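Local structure of VP4 CORE protein (Bluetongue virus, 2JHP) at residues G213-V218 with P233-H238; E191-I196 with E259-W264. The protein caps viral mRNA as a multifunctional RNA-capping enzyme, and is one of the five proteins that form the inner capsid. One frame throughout, in Å; residues are numbered along the deposited sequence.

From the N terminus, strand 192-196 comes first, and it is the first partner of contact 2. The chain then runs through helices 202-210 and 212-216, turns into strand 219-223 and reaches strand 235-238, where contact 1 closes a short loop of 14 intervening residues. Helix 246-249 follows, and strand 260-264 finally returns beside strand 192-196 to close contact 2, whose much longer loop encloses the whole of contact 1; the two do not cross. Contact 2 joins two central strands of the seven-stranded mixed sheet, while contact 1 ties a crossover helix to an edge strand of that sheet, 235-238. They meet where V218 CG1 packs on V193 CG2 at 3.8 Å.

Contact 1 of 2, residues G213-V218 with P233-H238; sequences GRFRRV and PNVIVH
N234 sets its side-chain amide nearly upright against the ring of F215, the two planes standing 83° apart. N234 ND2 lies 4.0 Å above the F215 ring plane, displaced toward the rim, while N234 OD1 is 3.8 Å from F215 CE2. CG of N234 lies between its own backbone N and carbonyl carbon (chi1 64°). From the amide, ND2 donates a hydrogen bond of 2.8 Å to V218 O, somewhat bent at the hydrogen (146°). Asparagine suits this place: its short side chain brings an N-H to a carbonyl just beyond the helix without needing a charge. Helix 212-216 belongs to a beta-alpha-beta crossover of the Rossmann-like methyltransferase fold; after it the chain turns at R217 and V218 into strand 219-223, which separates 192-196 from the edge strand 235-238. V235 begins that edge strand, and its CG2 branch meets F215 CZ at 3.7 Å, the two side chains crossing at about a right angle. A beta-branched residue favours the extended backbone and offers a compact apolar tip to the ring. F215 is buried: it also stacks with W220 and touches L204, F207 and K208 of helix 202-210. R214, one residue earlier, takes no part in the contact with 233-238; its NH1 is hydrogen-bonded to O6 of a bound guanine.

Contact 2 of 2, residues E191-I196 with E259-W264; sequences EEVHYI and ERLFIW. With SAH (S-adenosyl-L-homocysteine), chain C.
I263 packs between V193 and Y195 on one face of two parallel strands, its CD1 3.6 Å from V193 CG1 and its CG2 3.7 Å from Y195 CD1. The beta-branched V193 and I263 suit extended backbone, and backbone hydrogen bonds join the strands throughout. The opposite face is apolar at one end, where I196 CG1 lies against F262 and W264, and polar at the other. There E192 and R260 run side by side, their planar groups 57° apart. E192 OE1 accepts a hydrogen bond from H194 NE2 (2.6 Å) and forms a salt bridge with R260 NE at 3.6 Å, at the guanidinium edge. This buried carboxylate thus has two partners, while H194 ND1 binds Y223 OH and R260 NH1 binds A299 O. In contrast to the tight apolar packing, the partly exposed E191 end is held by hydrogen bonds: the backbone N of E191 and, weakly, that of E192 point to E259 O, and E191 OE2 accepts a bond from E259 N (2.8 Å) and is also hydrogen-bonded to H347 NE2. At its C-terminal end strand 192-196 meets S-adenosyl-L-homocysteine, as is usual for the Rossmann-like methyltransferase sheet: I196 CG2 touches its C2 at 3.5 Å, and Y195 OH accepts a weak hydrogen bond from its amino N. Strand 219-223 lies beyond 192-196 and strand 302-308 beyond 260-264, while helix 280-295 packs on F262 and W264.

Contact 1 of 2, residues G213-V218 with P233-H238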
loop_
_atom_site.group_PDB
_atom_site.type_symbol
_atom_site.label_atom_id
_atom_site.label_comp_id
_atom_site.label_asym_id
_atom_site.label_seq_id
_atom_site.Cartn_x
_atom_site.Cartn_y
_atom_site.Cartn_z
ATOM N N GLY A 213 -10.519 15.911 -7.056
ATOM C CA GLY A 213 -9.737 16.300 -5.880
ATOM C C GLY A 213 -8.582 17.241 -6.172
ATOM O O GLY A 213 -8.611 18.419 -5.781
ATOM N N ARG A 214 -7.569 16.733 -6.872
ATOM C CA ARG A 214 -6.395 17.541 -7.165
ATOM C C ARG A 214 -6.666 18.701 -8.103
ATOM O O ARG A 214 -5.916 19.684 -8.096
ATOM C CB ARG A 214 -5.201 16.712 -7.641
ATOM C CG ARG A 214 -5.509 15.567 -8.538
ATOM C CD ARG A 214 -4.243 14.747 -8.743
ATOM N NE ARG A 214 -3.761 14.105 -7.519
ATOM C CZ ARG A 214 -3.250 12.873 -7.466
ATOM N NH1 ARG A 214 -3.156 12.134 -8.571
ATOM N NH2 ARG A 214 -2.842 12.364 -6.305
ATOM N N PHE A 215 -7.738 18.607 -8.889
ATOM C CA PHE A 215 -8.202 19.776 -9.628
ATOM C C PHE A 215 -8.625 20.893 -8.666
ATOM O O PHE A 215 -8.077 21.998 -8.719
ATOM C CB PHE A 215 -9.332 19.445 -10.599
ATOM C CG PHE A 215 -9.847 20.650 -11.333
ATOM C CD1 PHE A 215 -9.140 21.172 -12.419
ATOM C CD2 PHE A 215 -11.022 21.290 -10.922
ATOM C CE1 PHE A 215 -9.600 22.302 -13.102
ATOM C CE2 PHE A 215 -11.503 22.420 -11.597
ATOM C CZ PHE A 215 -10.792 22.927 -12.693
ATOM N N ARG A 216 -9.574 20.585 -7.781
ATOM C CA ARG A 216 -10.092 21.565 -6.817
ATOM C C ARG A 216 -9.029 22.207 -5.919
ATOM O O ARG A 216 -9.124 23.396 -5.615
ATOM C CB ARG A 216 -11.222 20.976 -5.970
ATOM C CG ARG A 216 -12.604 21.327 -6.497
ATOM C CD ARG A 216 -13.695 21.194 -5.426
ATOM N NE ARG A 216 -14.286 19.854 -5.281
ATOM C CZ ARG A 216 -14.310 18.890 -6.209
ATOM N NH1 ARG A 216 -13.772 19.074 -7.419
ATOM N NH2 ARG A 216 -14.888 17.726 -5.925
ATOM N N ARG A 217 -8.019 21.433 -5.517
ATOM C CA ARG A 217 -6.961 21.938 -4.635
ATOM C C ARG A 217 -5.937 22.850 -5.352
ATOM O O ARG A 217 -4.992 23.356 -4.727
ATOM C CB ARG A 217 -6.238 20.784 -3.938
ATOM C CG ARG A 217 -7.105 19.868 -3.079
ATOM C CD ARG A 217 -6.247 18.927 -2.218
ATOM N NE ARG A 217 -5.072 18.406 -2.936
ATOM C CZ ARG A 217 -5.052 17.306 -3.694
ATOM N NH1 ARG A 217 -6.148 16.563 -3.852
ATOM N NH2 ARG A 217 -3.920 16.941 -4.295
ATOM N N VAL A 218 -6.124 23.069 -6.651
ATOM C CA VAL A 218 -5.158 23.838 -7.420
ATOM C C VAL A 218 -5.759 25.136 -7.943
ATOM O O VAL A 218 -6.913 25.164 -8.366
ATOM C CB VAL A 218 -4.570 22.979 -8.561
ATOM C CG1 VAL A 218 -3.949 23.844 -9.665
ATOM C CG2 VAL A 218 -3.560 21.992 -7.995
ATOM N N PRO A 233 -14.414 28.727 -10.297
ATOM C CA PRO A 233 -13.819 29.778 -9.468
ATOM C C PRO A 233 -12.300 29.694 -9.316
ATOM O O PRO A 233 -11.653 30.728 -9.168
ATOM C CB PRO A 233 -14.513 29.599 -8.115
ATOM C CG PRO A 233 -15.032 28.216 -8.130
ATOM C CD PRO A 233 -15.387 27.922 -9.539
ATOM N N ASN A 234 -11.738 28.488 -9.353
ATOM C CA ASN A 234 -10.282 28.324 -9.280
ATOM C C ASN A 234 -9.586 28.310 -10.656
ATOM O O ASN A 234 -8.383 28.022 -10.748
ATOM C CB ASN A 234 -9.900 27.086 -8.452
ATOM C CG ASN A 234 -10.381 25.785 -9.084
ATOM O OD1 ASN A 234 -11.421 25.741 -9.737
ATOM N ND2 ASN A 234 -9.625 24.721 -8.878
ATOM N N VAL A 235 -10.337 28.621 -11.714
ATOM C CA VAL A 235 -9.743 28.827 -13.044
ATOM C C VAL A 235 -9.818 30.286 -13.457
ATOM O O VAL A 235 -10.885 30.812 -13.780
ATOM C CB VAL A 235 -10.343 27.920 -14.158
ATOM C CG1 VAL A 235 -9.588 28.123 -15.452
ATOM C CG2 VAL A 235 -10.280 26.443 -13.746
ATOM N N ILE A 236 -8.658 30.928 -13.423
ATOM C CA ILE A 236 -8.511 32.318 -13.814
ATOM C C ILE A 236 -7.979 32.350 -15.251
ATOM O O ILE A 236 -6.874 31.871 -15.535
ATOM C CB ILE A 236 -7.624 33.080 -12.802
ATOM C CG1 ILE A 236 -8.352 33.177 -11.460
ATOM C CG2 ILE A 236 -7.277 34.469 -13.309
ATOM C CD1 ILE A 236 -7.453 33.485 -10.288
ATOM N N VAL A 237 -8.787 32.910 -16.147
ATOM C CA VAL A 237 -8.572 32.791 -17.585
ATOM C C VAL A 237 -7.953 34.052 -18.175
ATOM O O VAL A 237 -8.449 35.162 -17.970
ATOM C CB VAL A 237 -9.895 32.405 -18.305
ATOM C CG1 VAL A 237 -9.745 32.408 -19.828
ATOM C CG2 VAL A 237 -10.375 31.044 -17.812
ATOM N N HIS A 238 -6.856 33.860 -18.900
ATOM C CA HIS A 238 -6.152 34.955 -19.551
ATOM C C HIS A 238 -6.124 34.737 -21.060
ATOM O O HIS A 238 -5.657 33.699 -21.536
ATOM C CB HIS A 238 -4.727 35.086 -19.006
ATOM C CG HIS A 238 -4.655 35.141 -17.511
ATOM N ND1 HIS A 238 -4.980 36.272 -16.792
ATOM C CD2 HIS A 238 -4.299 34.206 -16.600
ATOM C CE1 HIS A 238 -4.830 36.032 -15.502
ATOM N NE2 HIS A 238 -4.416 34.784 -15.359
#

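Contact 2 of 2, residues E191-I196 with E259-W264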
loop_
_atom_site.group_PDB
_atom_site.type_symbol
_atom_site.label_atom_id
_atom_site.label_comp_id
_atom_site.label_asym_id
_atom_site.label_seq_id
_atom_site.Cartn_x
_atom_site.Cartn_y
_atom_site.Cartn_z
ATOM N N GLU A 191 0.179 24.062 -5.555
ATOM C CA GLU A 191 -1.054 24.767 -5.182
ATOM C C GLU A 191 -1.535 25.677 -6.295
ATOM O O GLU A 191 -2.712 26.035 -6.344
ATOM C CB GLU A 191 -0.850 25.628 -3.942
ATOM C CG GLU A 191 -0.346 24.878 -2.730
ATOM C CD GLU A 191 0.403 25.791 -1.787
ATOM O OE1 GLU A 191 -0.249 26.436 -0.934
ATOM O OE2 GLU A 191 1.645 25.865 -1.914
ATOM N N GLU A 192 -0.623 26.064 -7.180
ATOM C CA GLU A 192 -0.934 27.043 -8.206
ATOM C C GLU A 192 -0.226 26.676 -9.497
ATOM O O GLU A 192 0.989 26.481 -9.514
ATOM C CB GLU A 192 -0.519 28.433 -7.727
ATOM C CG GLU A 192 -0.849 29.593 -8.650
ATOM C CD GLU A 192 -0.285 30.908 -8.120
ATOM O OE1 GLU A 192 0.524 31.550 -8.828
ATOM O OE2 GLU A 192 -0.634 31.290 -6.979
ATOM N N VAL A 193 -1.000 26.571 -10.573
ATOM C CA VAL A 193 -0.474 26.250 -11.890
ATOM C C VAL A 193 -0.742 27.363 -12.884
ATOM O O VAL A 193 -1.879 27.790 -13.071
ATOM C CB VAL A 193 -1.081 24.937 -12.459
ATOM C CG1 VAL A 193 -0.666 24.742 -13.929
ATOM C CG2 VAL A 193 -0.672 23.748 -11.611
ATOM N N HIS A 194 0.325 27.807 -13.529
ATOM C CA HIS A 194 0.236 28.706 -14.659
ATOM C C HIS A 194 0.385 27.885 -15.944
ATOM O O HIS A 194 1.447 27.307 -16.211
ATOM C CB HIS A 194 1.310 29.790 -14.547
ATOM C CG HIS A 194 1.123 30.698 -13.374
ATOM N ND1 HIS A 194 0.651 31.985 -13.497
ATOM C CD2 HIS A 194 1.322 30.495 -12.049
ATOM C CE1 HIS A 194 0.573 32.541 -12.300
ATOM N NE2 HIS A 194 0.978 31.658 -11.404
ATOM N N TYR A 195 -0.698 27.822 -16.715
ATOM C CA TYR A 195 -0.792 26.947 -17.885
ATOM C C TYR A 195 -0.883 27.794 -19.148
ATOM O O TYR A 195 -1.951 28.290 -19.505
ATOM C CB TYR A 195 -2.023 26.035 -17.748
ATOM C CG TYR A 195 -2.158 24.881 -18.734
ATOM C CD1 TYR A 195 -1.313 24.745 -19.832
ATOM C CD2 TYR A 195 -3.171 23.937 -18.573
ATOM C CE1 TYR A 195 -1.457 23.683 -20.727
ATOM C CE2 TYR A 195 -3.331 22.877 -19.464
ATOM C CZ TYR A 195 -2.472 22.755 -20.536
ATOM O OH TYR A 195 -2.621 21.704 -21.417
ATOM N N ILE A 196 0.262 27.952 -19.805
ATOM C CA ILE A 196 0.389 28.753 -21.016
ATOM C C ILE A 196 0.160 27.857 -22.224
ATOM O O ILE A 196 0.789 26.801 -22.346
ATOM C CB ILE A 196 1.822 29.384 -21.181
ATOM C CG1 ILE A 196 2.559 29.593 -19.835
ATOM C CG2 ILE A 196 1.761 30.627 -22.063
ATOM C CD1 ILE A 196 2.094 30.753 -18.999
ATOM N N GLU A 259 3.730 26.656 -3.596
ATOM C CA GLU A 259 4.411 25.887 -4.622
ATOM C C GLU A 259 3.679 26.141 -5.921
ATOM O O GLU A 259 2.478 25.863 -6.029
ATOM C CB GLU A 259 4.443 24.396 -4.305
ATOM C CG GLU A 259 5.142 23.612 -5.394
ATOM C CD GLU A 259 5.290 22.133 -5.107
ATOM O OE1 GLU A 259 5.107 21.700 -3.946
ATOM O OE2 GLU A 259 5.603 21.397 -6.066
ATOM N N ARG A 260 4.405 26.702 -6.882
ATOM C CA ARG A 260 3.873 26.981 -8.208
ATOM C C ARG A 260 4.508 26.048 -9.231
ATOM O O ARG A 260 5.696 25.735 -9.139
ATOM C CB ARG A 260 4.134 28.430 -8.604
ATOM C CG ARG A 260 3.497 29.468 -7.706
ATOM C CD ARG A 260 3.877 30.883 -8.157
ATOM N NE ARG A 260 3.669 31.884 -7.115
ATOM C CZ ARG A 260 4.642 32.410 -6.374
ATOM N NH1 ARG A 260 5.902 32.021 -6.544
ATOM N NH2 ARG A 260 4.349 33.313 -5.443
ATOM N N LEU A 261 3.705 25.603 -10.195
ATOM C CA LEU A 261 4.191 24.824 -11.342
ATOM C C LEU A 261 3.891 25.540 -12.654
ATOM O O LEU A 261 2.784 26.048 -12.857
ATOM C CB LEU A 261 3.571 23.424 -11.350
ATOM C CG LEU A 261 3.426 22.614 -12.643
ATOM C CD1 LEU A 261 4.766 22.145 -13.178
ATOM C CD2 LEU A 261 2.535 21.434 -12.318
ATOM N N PHE A 262 4.888 25.556 -13.535
ATOM C CA PHE A 262 4.821 26.233 -14.818
ATOM C C PHE A 262 4.628 25.200 -15.930
ATOM O O PHE A 262 5.465 24.313 -16.112
ATOM C CB PHE A 262 6.121 27.024 -15.016
ATOM C CG PHE A 262 6.179 27.838 -16.287
ATOM C CD1 PHE A 262 5.690 29.141 -16.314
ATOM C CD2 PHE A 262 6.765 27.320 -17.437
ATOM C CE1 PHE A 262 5.758 29.906 -17.481
ATOM C CE2 PHE A 262 6.844 28.081 -18.609
ATOM C CZ PHE A 262 6.337 29.373 -18.631
ATOM N N ILE A 263 3.515 25.315 -16.656
ATOM C CA ILE A 263 3.174 24.393 -17.750
ATOM C C ILE A 263 3.098 25.150 -19.089
ATOM O O ILE A 263 2.296 26.078 -19.232
ATOM C CB ILE A 263 1.841 23.648 -17.487
ATOM C CG1 ILE A 263 1.916 22.848 -16.183
ATOM C CG2 ILE A 263 1.508 22.722 -18.660
ATOM C CD1 ILE A 263 0.693 21.983 -15.894
ATOM N N TRP A 264 3.937 24.743 -20.051
ATOM C CA TRP A 264 4.070 25.408 -21.368
ATOM C C TRP A 264 3.755 24.443 -22.504
ATOM O O TRP A 264 4.469 23.450 -22.704
ATOM C CB TRP A 264 5.484 25.981 -21.537
ATOM C CG TRP A 264 5.778 26.690 -22.856
ATOM C CD1 TRP A 264 6.127 26.110 -24.048
ATOM C CD2 TRP A 264 5.803 28.108 -23.082
ATOM N NE1 TRP A 264 6.355 27.081 -25.006
ATOM C CE2 TRP A 264 6.167 28.315 -24.438
ATOM C CE3 TRP A 264 5.552 29.223 -22.273
ATOM C CZ2 TRP A 264 6.267 29.589 -24.996
ATOM C CZ3 TRP A 264 5.660 30.486 -22.829
ATOM C CH2 TRP A 264 6.009 30.658 -24.176
HETATM N N SAH C . -3.027 22.713 -24.343
HETATM C CA SAH C . -3.971 22.600 -25.500
HETATM C CB SAH C . -3.251 22.268 -26.810
HETATM C CG SAH C . -2.252 23.334 -27.250
HETATM S SD SAH C . -2.824 24.195 -28.729
HETATM C C SAH C . -5.060 21.575 -25.202
HETATM O O SAH C . -4.872 20.662 -24.396
HETATM O OXT SAH C . -6.158 21.648 -25.754
HETATM C "C5'" SAH C . -1.543 25.462 -28.649
HETATM C "C4'" SAH C . -2.171 26.784 -28.249
HETATM O "O4'" SAH C . -1.182 27.721 -27.908
HETATM C "C3'" SAH C . -2.982 27.426 -29.362
HETATM O "O3'" SAH C . -4.340 27.270 -29.037
HETATM C "C2'" SAH C . -2.571 28.890 -29.366
HETATM O "O2'" SAH C . -3.687 29.736 -29.231
HETATM C "C1'" SAH C . -1.724 29.005 -28.117
HETATM N N9 SAH C . -0.621 29.977 -28.154
HETATM C C8 SAH C . 0.219 30.288 -29.191
HETATM N N7 SAH C . 1.105 31.213 -28.752
HETATM C C5 SAH C . 0.850 31.483 -27.454
HETATM C C6 SAH C . 1.441 32.336 -26.527
HETATM N N6 SAH C . 2.479 33.089 -26.876
HETATM N N1 SAH C . 0.939 32.398 -25.239
HETATM C C2 SAH C . -0.137 31.620 -24.874
HETATM N N3 SAH C . -0.715 30.772 -25.801
HETATM C C4 SAH C . -0.231 30.708 -27.066
#